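Side-chain contacts in uncharacterized protein (Thermus thermophilus HB8, PDB 6SCE), which acts in type III CRISPR defence as a DNA nuclease that is switched on by binding cyclic oligoadenylate: residues Phe260-Gly265 with Glu269-Ser274; Lys277-Lys282 with Arg345-Gly350; Glu573-Val578 with Ser600-Tyr605. All blocks are in the same frame, centred on the assembly; numbering follows the deposited sequence.

Contact 1: Phe260-Gly265 with Glu269-Ser274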
ATOM      1  N   PHE A 260     -12.565  -7.208  -1.755  1.00 30.93           N
ATOM      2  CA  PHE A 260     -13.885  -6.662  -2.004  1.00 32.87           C
ATOM      3  C   PHE A 260     -14.870  -7.826  -1.834  1.00 33.30           C
ATOM      4  O   PHE A 260     -15.089  -8.617  -2.747  1.00 33.80           O
ATOM      5  CB  PHE A 260     -13.935  -6.060  -3.399  1.00 34.54           C
ATOM      6  CG  PHE A 260     -15.235  -5.405  -3.773  1.00 36.28           C
ATOM      7  CD1 PHE A 260     -15.937  -4.619  -2.876  1.00 38.51           C
ATOM      8  CD2 PHE A 260     -15.729  -5.559  -5.044  1.00 38.08           C
ATOM      9  CE1 PHE A 260     -17.108  -4.000  -3.258  1.00 41.37           C
ATOM     10  CE2 PHE A 260     -16.889  -4.940  -5.440  1.00 39.57           C
ATOM     11  CZ  PHE A 260     -17.582  -4.158  -4.538  1.00 38.54           C
ATOM     12  N   LEU A 261     -15.412  -7.930  -0.628  1.00 33.85           N
ATOM     13  CA  LEU A 261     -16.377  -8.981  -0.268  1.00 31.31           C
ATOM     14  C   LEU A 261     -17.770  -8.625  -0.750  1.00 31.63           C
ATOM     15  O   LEU A 261     -18.292  -7.584  -0.387  1.00 34.86           O
ATOM     16  CB  LEU A 261     -16.384  -9.148   1.234  1.00 31.73           C
ATOM     17  CG  LEU A 261     -17.015 -10.449   1.745  1.00 32.97           C
ATOM     18  CD1 LEU A 261     -16.074 -11.608   1.495  1.00 33.26           C
ATOM     19  CD2 LEU A 261     -17.329 -10.334   3.224  1.00 33.64           C
ATOM     20  N   VAL A 262     -18.363  -9.475  -1.567  1.00 30.29           N
ATOM     21  CA  VAL A 262     -19.613  -9.159  -2.227  1.00 31.61           C
ATOM     22  C   VAL A 262     -20.682 -10.215  -2.023  1.00 31.99           C
ATOM     23  O   VAL A 262     -20.408 -11.416  -1.834  1.00 32.40           O
ATOM     24  CB  VAL A 262     -19.462  -8.885  -3.750  1.00 34.00           C
ATOM     25  CG1 VAL A 262     -18.584  -7.666  -4.008  1.00 36.10           C
ATOM     26  CG2 VAL A 262     -18.927 -10.098  -4.491  1.00 33.32           C
ATOM     27  N   ASP A 263     -21.915  -9.740  -2.103  1.00 33.21           N
ATOM     28  CA  ASP A 263     -23.097 -10.598  -1.988  1.00 35.24           C
ATOM     29  C   ASP A 263     -23.229 -11.357  -3.304  1.00 33.09           C
ATOM     30  O   ASP A 263     -23.397 -10.741  -4.349  1.00 34.48           O
ATOM     31  CB  ASP A 263     -24.310  -9.701  -1.667  1.00 37.23           C
ATOM     32  CG  ASP A 263     -25.633 -10.464  -1.545  1.00 42.59           C
ATOM     33  OD1 ASP A 263     -25.704 -11.674  -1.866  1.00 40.92           O
ATOM     34  OD2 ASP A 263     -26.603  -9.791  -1.129  1.00 43.57           O
ATOM     35  N   PRO A 264     -23.135 -12.701  -3.264  1.00 33.68           N
ATOM     36  CA  PRO A 264     -23.242 -13.480  -4.485  1.00 36.71           C
ATOM     37  C   PRO A 264     -24.613 -13.346  -5.138  1.00 38.66           C
ATOM     38  O   PRO A 264     -24.753 -13.635  -6.303  1.00 42.77           O
ATOM     39  CB  PRO A 264     -22.986 -14.917  -4.009  1.00 37.80           C
ATOM     40  CG  PRO A 264     -23.400 -14.916  -2.579  1.00 37.49           C
ATOM     41  CD  PRO A 264     -22.971 -13.565  -2.074  1.00 35.71           C
ATOM     42  N   GLY A 265     -25.594 -12.851  -4.388  1.00 42.72           N
ATOM     43  CA  GLY A 265     -26.935 -12.656  -4.915  1.00 45.39           C
ATOM     44  C   GLY A 265     -27.100 -11.371  -5.689  1.00 48.52           C
ATOM     45  O   GLY A 265     -28.172 -11.151  -6.222  1.00 47.65           O
ATOM     46  N   GLU A 269     -22.093  -4.416 -10.223  1.00 38.02           N
ATOM     47  CA  GLU A 269     -22.428  -2.978 -10.388  1.00 40.79           C
ATOM     48  C   GLU A 269     -23.152  -2.392  -9.165  1.00 41.77           C
ATOM     49  O   GLU A 269     -22.929  -1.237  -8.787  1.00 42.87           O
ATOM     50  CB  GLU A 269     -23.283  -2.743 -11.636  1.00 43.00           C
ATOM     51  N   GLU A 270     -24.028  -3.181  -8.554  1.00 41.93           N
ATOM     52  CA  GLU A 270     -24.776  -2.730  -7.378  1.00 42.72           C
ATOM     53  C   GLU A 270     -23.904  -2.696  -6.153  1.00 39.14           C
ATOM     54  O   GLU A 270     -24.018  -1.797  -5.318  1.00 38.74           O
ATOM     55  CB  GLU A 270     -25.975  -3.652  -7.098  1.00 48.21           C
ATOM     56  CG  GLU A 270     -27.118  -3.521  -8.086  1.00 56.17           C
ATOM     57  CD  GLU A 270     -28.309  -4.428  -7.745  1.00 59.12           C
ATOM     58  OE1 GLU A 270     -29.163  -4.605  -8.641  1.00 59.82           O
ATOM     59  OE2 GLU A 270     -28.373  -4.980  -6.608  1.00 56.26           O
ATOM     60  N   GLU A 271     -23.024  -3.682  -6.030  1.00 37.64           N
ATOM     61  CA  GLU A 271     -22.108  -3.725  -4.891  1.00 38.58           C
ATOM     62  C   GLU A 271     -21.132  -2.531  -4.932  1.00 37.17           C
ATOM     63  O   GLU A 271     -20.775  -1.970  -3.891  1.00 37.97           O
ATOM     64  CB  GLU A 271     -21.328  -5.050  -4.889  1.00 41.27           C
ATOM     65  CG  GLU A 271     -22.190  -6.283  -4.702  1.00 42.91           C
ATOM     66  CD  GLU A 271     -22.836  -6.325  -3.336  1.00 49.13           C
ATOM     67  OE1 GLU A 271     -22.218  -6.833  -2.402  1.00 45.22           O
ATOM     68  OE2 GLU A 271     -23.986  -5.845  -3.202  1.00 57.68           O
ATOM     69  N   VAL A 272     -20.695  -2.156  -6.129  1.00 38.41           N
ATOM     70  CA  VAL A 272     -19.769  -1.028  -6.269  1.00 39.00           C
ATOM     71  C   VAL A 272     -20.507   0.270  -5.951  1.00 38.10           C
ATOM     72  O   VAL A 272     -20.028   1.081  -5.173  1.00 37.88           O
ATOM     73  CB  VAL A 272     -19.174  -0.968  -7.673  1.00 39.67           C
ATOM     74  CG1 VAL A 272     -18.457   0.363  -7.893  1.00 40.88           C
ATOM     75  CG2 VAL A 272     -18.235  -2.151  -7.867  1.00 39.73           C
ATOM     76  N   ALA A 273     -21.690   0.433  -6.538  1.00 42.98           N
ATOM     77  CA  ALA A 273     -22.549   1.578  -6.245  1.00 43.16           C
ATOM     78  C   ALA A 273     -22.807   1.776  -4.757  1.00 46.44           C
ATOM     79  O   ALA A 273     -22.791   2.920  -4.288  1.00 44.98           O
ATOM     80  CB  ALA A 273     -23.863   1.471  -6.998  1.00 47.50           C
ATOM     81  N   SER A 274     -23.029   0.695  -4.003  1.00 45.18           N
ATOM     82  CA  SER A 274     -23.250   0.820  -2.547  1.00 48.55           C
ATOM     83  C   SER A 274     -22.031   1.362  -1.830  1.00 49.68           C
ATOM     84  O   SER A 274     -22.145   2.137  -0.887  1.00 50.69           O
ATOM     85  CB  SER A 274     -23.624  -0.517  -1.910  1.00 49.60           C
ATOM     86  OG  SER A 274     -24.883  -0.953  -2.373  1.00 56.25           O
TER

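Contact 2: Lys277-Lys282 with Arg345-Gly350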
ATOM      1  N   LYS A 277     -22.034   5.235  -2.706  1.00 55.15           N
ATOM      2  CA  LYS A 277     -23.308   5.990  -2.623  1.00 61.74           C
ATOM      3  C   LYS A 277     -23.417   6.937  -1.423  1.00 59.37           C
ATOM      4  O   LYS A 277     -22.853   6.670  -0.361  1.00 55.44           O
ATOM      5  CB  LYS A 277     -24.509   5.015  -2.577  1.00 63.37           C
ATOM      6  CG  LYS A 277     -25.879   5.676  -2.460  1.00 64.56           C
ATOM      7  N   GLY A 278     -24.169   8.028  -1.610  1.00 59.28           N
ATOM      8  CA  GLY A 278     -24.592   8.911  -0.519  1.00 59.18           C
ATOM      9  C   GLY A 278     -23.546   9.837   0.073  1.00 61.13           C
ATOM     10  O   GLY A 278     -23.758  10.392   1.150  1.00 67.27           O
ATOM     11  N   LYS A 279     -22.429  10.027  -0.624  1.00 56.25           N
ATOM     12  CA  LYS A 279     -21.298  10.778  -0.064  1.00 61.68           C
ATOM     13  C   LYS A 279     -21.090  12.186  -0.640  1.00 54.59           C
ATOM     14  O   LYS A 279     -20.343  12.963  -0.056  1.00 59.20           O
ATOM     15  CB  LYS A 279     -20.003   9.974  -0.219  1.00 61.36           C
ATOM     16  CG  LYS A 279     -20.158   8.509   0.161  1.00 65.93           C
ATOM     17  CD  LYS A 279     -18.926   7.953   0.853  1.00 65.16           C
ATOM     18  CE  LYS A 279     -18.794   6.451   0.634  1.00 65.14           C
ATOM     19  NZ  LYS A 279     -20.035   5.710   0.968  1.00 72.05           N
ATOM     20  N   ALA A 280     -21.762  12.532  -1.741  1.00 50.85           N
ATOM     21  CA  ALA A 280     -21.475  13.780  -2.450  1.00 48.24           C
ATOM     22  C   ALA A 280     -21.337  14.955  -1.503  1.00 44.48           C
ATOM     23  O   ALA A 280     -22.243  15.239  -0.734  1.00 47.04           O
ATOM     24  CB  ALA A 280     -22.531  14.070  -3.507  1.00 51.14           C
ATOM     25  N   SER A 281     -20.189  15.625  -1.550  1.00 35.55           N
ATOM     26  CA  SER A 281     -19.941  16.810  -0.749  1.00 36.73           C
ATOM     27  C   SER A 281     -20.546  18.001  -1.486  1.00 36.70           C
ATOM     28  O   SER A 281     -20.483  18.077  -2.726  1.00 34.93           O
ATOM     29  CB  SER A 281     -18.423  17.014  -0.556  1.00 37.56           C
ATOM     30  OG  SER A 281     -17.827  15.909   0.114  1.00 37.88           O
ATOM     31  N   LYS A 282     -21.115  18.934  -0.723  1.00 35.88           N
ATOM     32  CA  LYS A 282     -21.856  20.055  -1.288  1.00 40.02           C
ATOM     33  C   LYS A 282     -21.125  21.360  -1.166  1.00 36.19           C
ATOM     34  O   LYS A 282     -21.321  22.246  -1.984  1.00 35.83           O
ATOM     35  CB  LYS A 282     -23.215  20.224  -0.574  1.00 41.90           C
ATOM     36  CG  LYS A 282     -24.105  19.005  -0.582  1.00 45.13           C
ATOM     37  CD  LYS A 282     -24.606  18.726  -1.979  1.00 47.50           C
ATOM     38  CE  LYS A 282     -25.586  17.569  -1.996  1.00 50.49           C
ATOM     39  NZ  LYS A 282     -25.551  16.908  -3.328  1.00 53.78           N
ATOM     40  N   ARG A 345     -12.428  18.211   5.440  1.00 33.86           N
ATOM     41  CA  ARG A 345     -12.415  17.087   4.537  1.00 35.77           C
ATOM     42  C   ARG A 345     -13.432  17.334   3.493  1.00 37.04           C
ATOM     43  O   ARG A 345     -14.423  18.007   3.751  1.00 36.23           O
ATOM     44  CB  ARG A 345     -12.764  15.801   5.272  1.00 40.37           C
ATOM     45  CG  ARG A 345     -13.981  15.915   6.185  1.00 45.79           C
ATOM     46  CD  ARG A 345     -14.244  14.602   6.908  1.00 50.33           C
ATOM     47  NE  ARG A 345     -15.032  13.713   6.073  1.00 56.55           N
ATOM     48  CZ  ARG A 345     -15.409  12.482   6.405  1.00 63.55           C
ATOM     49  NH1 ARG A 345     -15.056  11.939   7.573  1.00 65.16           N
ATOM     50  NH2 ARG A 345     -16.124  11.781   5.536  1.00 66.57           N
ATOM     51  N   SER A 346     -13.216  16.770   2.318  1.00 32.66           N
ATOM     52  CA  SER A 346     -14.240  16.740   1.314  1.00 32.65           C
ATOM     53  C   SER A 346     -14.041  15.526   0.436  1.00 31.92           C
ATOM     54  O   SER A 346     -12.914  15.022   0.311  1.00 31.77           O
ATOM     55  CB  SER A 346     -14.206  18.025   0.469  1.00 34.46           C
ATOM     56  OG  SER A 346     -15.375  18.114  -0.340  1.00 34.06           O
ATOM     57  N   PHE A 347     -15.135  15.041  -0.154  1.00 30.64           N
ATOM     58  CA  PHE A 347     -15.081  13.989  -1.161  1.00 31.45           C
ATOM     59  C   PHE A 347     -14.990  14.536  -2.579  1.00 32.48           C
ATOM     60  O   PHE A 347     -15.732  15.482  -2.971  1.00 32.46           O
ATOM     61  CB  PHE A 347     -16.292  13.060  -1.072  1.00 30.62           C
ATOM     62  CG  PHE A 347     -16.311  12.192   0.140  1.00 35.91           C
ATOM     63  CD1 PHE A 347     -15.353  11.197   0.320  1.00 34.34           C
ATOM     64  CD2 PHE A 347     -17.298  12.358   1.113  1.00 36.38           C
ATOM     65  CE1 PHE A 347     -15.382  10.380   1.438  1.00 35.07           C
ATOM     66  CE2 PHE A 347     -17.329  11.539   2.237  1.00 39.65           C
ATOM     67  CZ  PHE A 347     -16.355  10.556   2.404  1.00 36.37           C
ATOM     68  N   LEU A 348     -14.136  13.895  -3.377  1.00 30.74           N
ATOM     69  CA  LEU A 348     -14.104  14.084  -4.836  1.00 30.29           C
ATOM     70  C   LEU A 348     -15.161  13.200  -5.470  1.00 29.82           C
ATOM     71  O   LEU A 348     -15.537  12.196  -4.879  1.00 31.16           O
ATOM     72  CB  LEU A 348     -12.739  13.714  -5.409  1.00 30.86           C
ATOM     73  CG  LEU A 348     -11.548  14.398  -4.751  1.00 30.66           C
ATOM     74  CD1 LEU A 348     -10.269  13.853  -5.393  1.00 30.07           C
ATOM     75  CD2 LEU A 348     -11.617  15.929  -4.839  1.00 29.24           C
ATOM     76  N   SER A 349     -15.645  13.583  -6.650  1.00 30.35           N
ATOM     77  CA  SER A 349     -16.580  12.770  -7.406  1.00 31.07           C
ATOM     78  C   SER A 349     -15.955  11.424  -7.744  1.00 33.40           C
ATOM     79  O   SER A 349     -16.635  10.408  -7.736  1.00 33.06           O
ATOM     80  CB  SER A 349     -17.000  13.479  -8.701  1.00 33.56           C
ATOM     81  OG  SER A 349     -17.605  14.725  -8.407  1.00 34.73           O
ATOM     82  N   GLY A 350     -14.648  11.410  -8.007  1.00 29.13           N
ATOM     83  CA  GLY A 350     -13.970  10.144  -8.274  1.00 30.51           C
ATOM     84  C   GLY A 350     -12.461  10.340  -8.366  1.00 27.02           C
ATOM     85  O   GLY A 350     -11.965  11.462  -8.274  1.00 26.23           O
TER
HETATM   86  O   HOH W   1     -18.300  14.646  -3.536  1.00 34.75           O

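Contact 3: Glu573-Val578 with Ser600-Tyr605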
ATOM      1  N   GLU A 573       1.084 -10.794   4.537  1.00 40.82           N
ATOM      2  CA  GLU A 573      -0.078 -10.029   4.072  1.00 42.13           C
ATOM      3  C   GLU A 573      -0.497  -8.994   5.103  1.00 39.52           C
ATOM      4  O   GLU A 573      -0.932  -7.900   4.734  1.00 36.84           O
ATOM      5  CB  GLU A 573      -1.257 -10.960   3.754  1.00 42.86           C
ATOM      6  CG  GLU A 573      -0.954 -12.032   2.714  1.00 44.91           C
ATOM      7  CD  GLU A 573      -0.578 -11.476   1.356  1.00 48.50           C
ATOM      8  OE1 GLU A 573      -0.931 -10.322   1.045  1.00 50.24           O
ATOM      9  OE2 GLU A 573       0.085 -12.201   0.590  1.00 59.94           O
ATOM     10  N   LEU A 574      -0.400  -9.342   6.386  1.00 34.74           N
ATOM     11  CA  LEU A 574      -0.693  -8.379   7.450  1.00 38.00           C
ATOM     12  C   LEU A 574       0.283  -7.213   7.357  1.00 35.46           C
ATOM     13  O   LEU A 574      -0.104  -6.055   7.461  1.00 33.90           O
ATOM     14  CB  LEU A 574      -0.586  -9.029   8.843  1.00 38.20           C
ATOM     15  CG  LEU A 574      -0.624  -8.069  10.031  1.00 41.71           C
ATOM     16  CD1 LEU A 574      -2.034  -7.496  10.171  1.00 42.12           C
ATOM     17  CD2 LEU A 574      -0.139  -8.739  11.313  1.00 43.74           C
ATOM     18  N   VAL A 575       1.560  -7.539   7.181  1.00 34.57           N
ATOM     19  CA  VAL A 575       2.600  -6.516   7.090  1.00 35.95           C
ATOM     20  C   VAL A 575       2.294  -5.586   5.906  1.00 34.94           C
ATOM     21  O   VAL A 575       2.282  -4.363   6.066  1.00 33.73           O
ATOM     22  CB  VAL A 575       3.994  -7.162   6.972  1.00 35.90           C
ATOM     23  CG1 VAL A 575       5.063  -6.136   6.560  1.00 34.38           C
ATOM     24  CG2 VAL A 575       4.372  -7.815   8.310  1.00 36.10           C
ATOM     25  N   ARG A 576       2.013  -6.182   4.745  1.00 34.81           N
ATOM     26  CA  ARG A 576       1.734  -5.424   3.537  1.00 38.05           C
ATOM     27  C   ARG A 576       0.513  -4.534   3.688  1.00 35.46           C
ATOM     28  O   ARG A 576       0.564  -3.334   3.399  1.00 32.80           O
ATOM     29  CB  ARG A 576       1.542  -6.352   2.317  1.00 41.01           C
ATOM     30  CG  ARG A 576       1.144  -5.613   1.030  1.00 46.21           C
ATOM     31  CD  ARG A 576       1.102  -6.527  -0.196  1.00 52.84           C
ATOM     32  NE  ARG A 576      -0.006  -7.491  -0.151  1.00 59.41           N
ATOM     33  CZ  ARG A 576      -1.230  -7.310  -0.672  1.00 64.67           C
ATOM     34  NH1 ARG A 576      -1.562  -6.192  -1.314  1.00 67.69           N
ATOM     35  NH2 ARG A 576      -2.144  -8.267  -0.549  1.00 65.35           N
ATOM     36  N   SER A 577      -0.585  -5.121   4.136  1.00 35.67           N
ATOM     37  CA  SER A 577      -1.863  -4.424   4.133  0.50 36.87           C
ATOM     38  C   SER A 577      -1.973  -3.397   5.247  1.00 35.57           C
ATOM     39  O   SER A 577      -2.338  -2.248   4.995  1.00 35.40           O
ATOM     40  CB  SER A 577      -3.001  -5.427   4.210  0.50 38.55           C
ATOM     41  OG  SER A 577      -2.978  -6.239   3.058  0.50 41.90           O
ATOM     42  N   VAL A 578      -1.638  -3.806   6.470  1.00 32.15           N
ATOM     43  CA  VAL A 578      -1.807  -2.950   7.620  1.00 32.75           C
ATOM     44  C   VAL A 578      -0.559  -2.073   7.874  1.00 33.16           C
ATOM     45  O   VAL A 578      -0.693  -0.892   8.191  1.00 35.22           O
ATOM     46  CB  VAL A 578      -2.166  -3.763   8.885  1.00 34.53           C
ATOM     47  CG1 VAL A 578      -2.228  -2.855  10.101  1.00 33.36           C
ATOM     48  CG2 VAL A 578      -3.488  -4.514   8.673  1.00 35.70           C
ATOM     49  N   SER A 600      10.649 -14.570   1.361  1.00 67.75           N
ATOM     50  CA  SER A 600       9.699 -13.623   1.935  1.00 67.68           C
ATOM     51  C   SER A 600      10.248 -12.220   1.698  1.00 67.18           C
ATOM     52  O   SER A 600      11.103 -11.752   2.455  1.00 67.83           O
ATOM     53  CB  SER A 600       9.505 -13.892   3.430  1.00 69.17           C
ATOM     54  OG  SER A 600       9.293 -15.275   3.710  1.00 65.96           O
ATOM     55  N   PRO A 601       9.775 -11.549   0.636  1.00 57.08           N
ATOM     56  CA  PRO A 601      10.250 -10.197   0.321  1.00 57.73           C
ATOM     57  C   PRO A 601      10.087  -9.162   1.445  1.00 50.19           C
ATOM     58  O   PRO A 601      10.866  -8.215   1.507  1.00 51.83           O
ATOM     59  CB  PRO A 601       9.393  -9.783  -0.887  1.00 59.10           C
ATOM     60  CG  PRO A 601       8.892 -11.061  -1.471  1.00 61.75           C
ATOM     61  CD  PRO A 601       8.748 -12.009  -0.313  1.00 59.43           C
ATOM     62  N   ASN A 602       9.091  -9.320   2.305  1.00 41.55           N
ATOM     63  CA  ASN A 602       8.883  -8.343   3.384  1.00 42.45           C
ATOM     64  C   ASN A 602       9.106  -8.887   4.789  1.00 39.36           C
ATOM     65  O   ASN A 602       8.816  -8.200   5.754  1.00 38.53           O
ATOM     66  CB  ASN A 602       7.515  -7.644   3.264  1.00 41.24           C
ATOM     67  CG  ASN A 602       6.345  -8.536   3.609  1.00 41.87           C
ATOM     68  OD1 ASN A 602       6.487  -9.740   3.769  1.00 43.63           O
ATOM     69  ND2 ASN A 602       5.146  -7.933   3.700  1.00 42.03           N
ATOM     70  N   LEU A 603       9.634 -10.097   4.915  1.00 40.17           N
ATOM     71  CA  LEU A 603       9.952 -10.638   6.253  1.00 40.98           C
ATOM     72  C   LEU A 603      11.455 -10.833   6.422  1.00 43.60           C
ATOM     73  O   LEU A 603      12.158 -11.043   5.439  1.00 44.36           O
ATOM     74  CB  LEU A 603       9.230 -11.948   6.493  1.00 39.66           C
ATOM     75  CG  LEU A 603       7.724 -11.942   6.231  1.00 41.05           C
ATOM     76  CD1 LEU A 603       7.147 -13.337   6.429  1.00 41.96           C
ATOM     77  CD2 LEU A 603       7.030 -10.945   7.150  1.00 39.28           C
ATOM     78  N   VAL A 604      11.924 -10.719   7.663  1.00 41.00           N
ATOM     79  CA  VAL A 604      13.330 -10.914   8.027  1.00 44.01           C
ATOM     80  C   VAL A 604      13.335 -11.984   9.132  1.00 45.78           C
ATOM     81  O   VAL A 604      12.534 -11.922  10.064  1.00 43.12           O
ATOM     82  CB  VAL A 604      13.970  -9.600   8.540  1.00 45.34           C
ATOM     83  CG1 VAL A 604      15.387  -9.821   9.064  1.00 46.97           C
ATOM     84  CG2 VAL A 604      13.976  -8.545   7.446  1.00 44.15           C
ATOM     85  N   TYR A 605      14.204 -12.981   8.991  1.00 46.70           N
ATOM     86  CA  TYR A 605      14.235 -14.126   9.897  1.00 48.28           C
ATOM     87  C   TYR A 605      15.480 -14.081  10.768  1.00 49.99           C
ATOM     88  O   TYR A 605      16.597 -13.956  10.254  1.00 47.00           O
ATOM     89  CB  TYR A 605      14.224 -15.417   9.098  1.00 47.99           C
ATOM     90  CG  TYR A 605      12.897 -15.674   8.445  1.00 48.87           C
ATOM     91  CD1 TYR A 605      12.609 -15.169   7.181  1.00 48.66           C
ATOM     92  CD2 TYR A 605      11.923 -16.398   9.098  1.00 48.49           C
ATOM     93  CE1 TYR A 605      11.382 -15.411   6.586  1.00 49.19           C
ATOM     94  CE2 TYR A 605      10.700 -16.643   8.515  1.00 52.80           C
ATOM     95  CZ  TYR A 605      10.431 -16.145   7.260  1.00 48.42           C
ATOM     96  OH  TYR A 605       9.203 -16.401   6.702  1.00 50.33           O
TER

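Contact 1: Phe260-Gly265 with Glu269-Ser274
The phenyl ring of Phe260 meets the helix segment Glu269-Ser274 through its outer carbons CE2 and CZ. Glu271 C lies in plane at the ring edge, while Glu271 CB, 3.9 Å from Phe260 CZ, and Val272 CG2, 3.9 Å from Phe260 CE2, approach obliquely. One face of the same ring is occupied by Val262 CG1, 3.5 Å above the plane and displaced toward the rim, so the two inward-pointing residues of strand 260-262 pack on each other as well as on the helix. The carboxylate of Glu271 is the other flat group. It is inclined by 31° to the phenyl plane, and its OE1 is met from above that carboxylate plane by Asp263 N. The hydrogen bond from Asp263 N to Glu271 OE1 is almost straight (2.9 Å, 176°). Glu271 gets there by a bend at chi2 (-66°), which folds the chain over Val262; Glu271 CG lies 3.9 Å from Val262 CG1. The second oxygen, OE2, is paired with Arg266, which would favour the ionised carboxylate and restrain its rotation. Asp263 OD1 in turn accepts from Gly265 N, 2.8 Å away, and also forms a salt bridge with Lys232. The result is an Asx turn just after the outermost strand of the six-stranded sheet, leading from edge strand 260-262 into helix 268-276, whose glutamate accepts the first backbone NH beyond the strand.

Contact 2: Lys277-Lys282 with Arg345-Gly350
Ser281 and Lys279 dock an irregular linker onto the outermost strand of a mixed sheet, at the end where neighbouring strands run parallel, by a side-chain-to-backbone hydrogen bond and a CH-pi contact with Phe347. The linker runs from helix 268-276 to strand 293-297, the first strand of what is probably a CARF domain, and the edge it meets is strand 342-347. Neighbouring residues Ser346 and Leu348 bond inward to the adjacent strand, leaving Phe347 N and O to face the linker. Ser281 OG, set opposite its own carbonyl carbon (chi1 -61°), accepts from Phe347 N at 2.8 Å with an angle of 164°. One water completes the pairing, accepting a hydrogen bond from Ser281 N at 2.9 Å and donating one to Phe347 O at 2.8 Å. Next to these bonds Lys279 lies over one face of the Phe347 ring: its CB is 4.2 Å from the centroid and its CD, farther along, sits above the rim near Phe347 CZ. Beyond CD the chain turns away, and Lys279 NZ reaches the carbonyls of Leu275 and, at 3.3 Å, Lys277 O. The ammonium thus sits at the C-terminal end of helix 268-276, where it would be expected to be electrostatically favourable. A hydroxyl and a water serve Phe347 N and O on the outward side of the edge strand of a Rossmann-like sheet with the 3-2-1-4 strand order, as in CARF domains.

Contact 3: Glu573-Val578 with Ser600-Tyr605
Asn602 faces Val575 from the third position of a type I turn that runs from Ser600 to Leu603. Ser600, at the start of this turn, makes no approach to the helix, but its OG receives the phenol of Tyr605 (Tyr605 OH to Ser600 OG 3.2 Å) and itself bonds to Pro598, tying the turn to the strand that follows. Pro601 carries the chain round to Asn602, whose CG stands between its backbone N and carbonyl carbon (chi1 72°) and so sends the amide toward helix 561-579. There Asn602 ND2 comes against a methyl group, 3.4 Å from Val575 CG1 and 3.6 Å from Val575 CB. The amide nitrogen is not left among carbons, because it donates to the backbone oxygen of Ala572 on the same helix. Beside it, 4.2 Å from Asn602 ND2, lies CB of Arg576, whose guanidinium turns away into a salt bridge within the helix, NH2 and NE both to Glu573 OE1. Leu603 begins the strand and brings CD2 to 4.3 Å from Val575 CG2; its side chain also touches Ala568 and Met571 of helix 561-579, and Met587 of the adjacent strand. Parallel pairing with strand 584-592 already begins at Asn602, with Gly585, and continues through Val604. Contact between the segments is thus van der Waals, an amide and a leucine against the two branches of one valine, with no hydrogen bond across, while the polar grip of the turn on the helix is exerted through Ala572, just before Glu573.

All three contacts are partly buried, yet they differ in the elements they join and in distance from the middle of the molecule. Contact 1 uses helix 268-276 and contact 2 the linker that leaves it, their centres about 20 Å apart; in succession they touch the six-stranded sheet ending at 260-262 and the sheet edged by 342-347. Contact 3, in what is probably the nuclease domain, is nearer the centre of the chain, with no touch to either. Backbone amides are taken up by a carboxylate in contact 1 and by a hydroxyl, aided by water, in contact 2, both at outermost strands. Contact 3 packs a crossover helix on an interior strand and has no direct hydrogen bond between its segments.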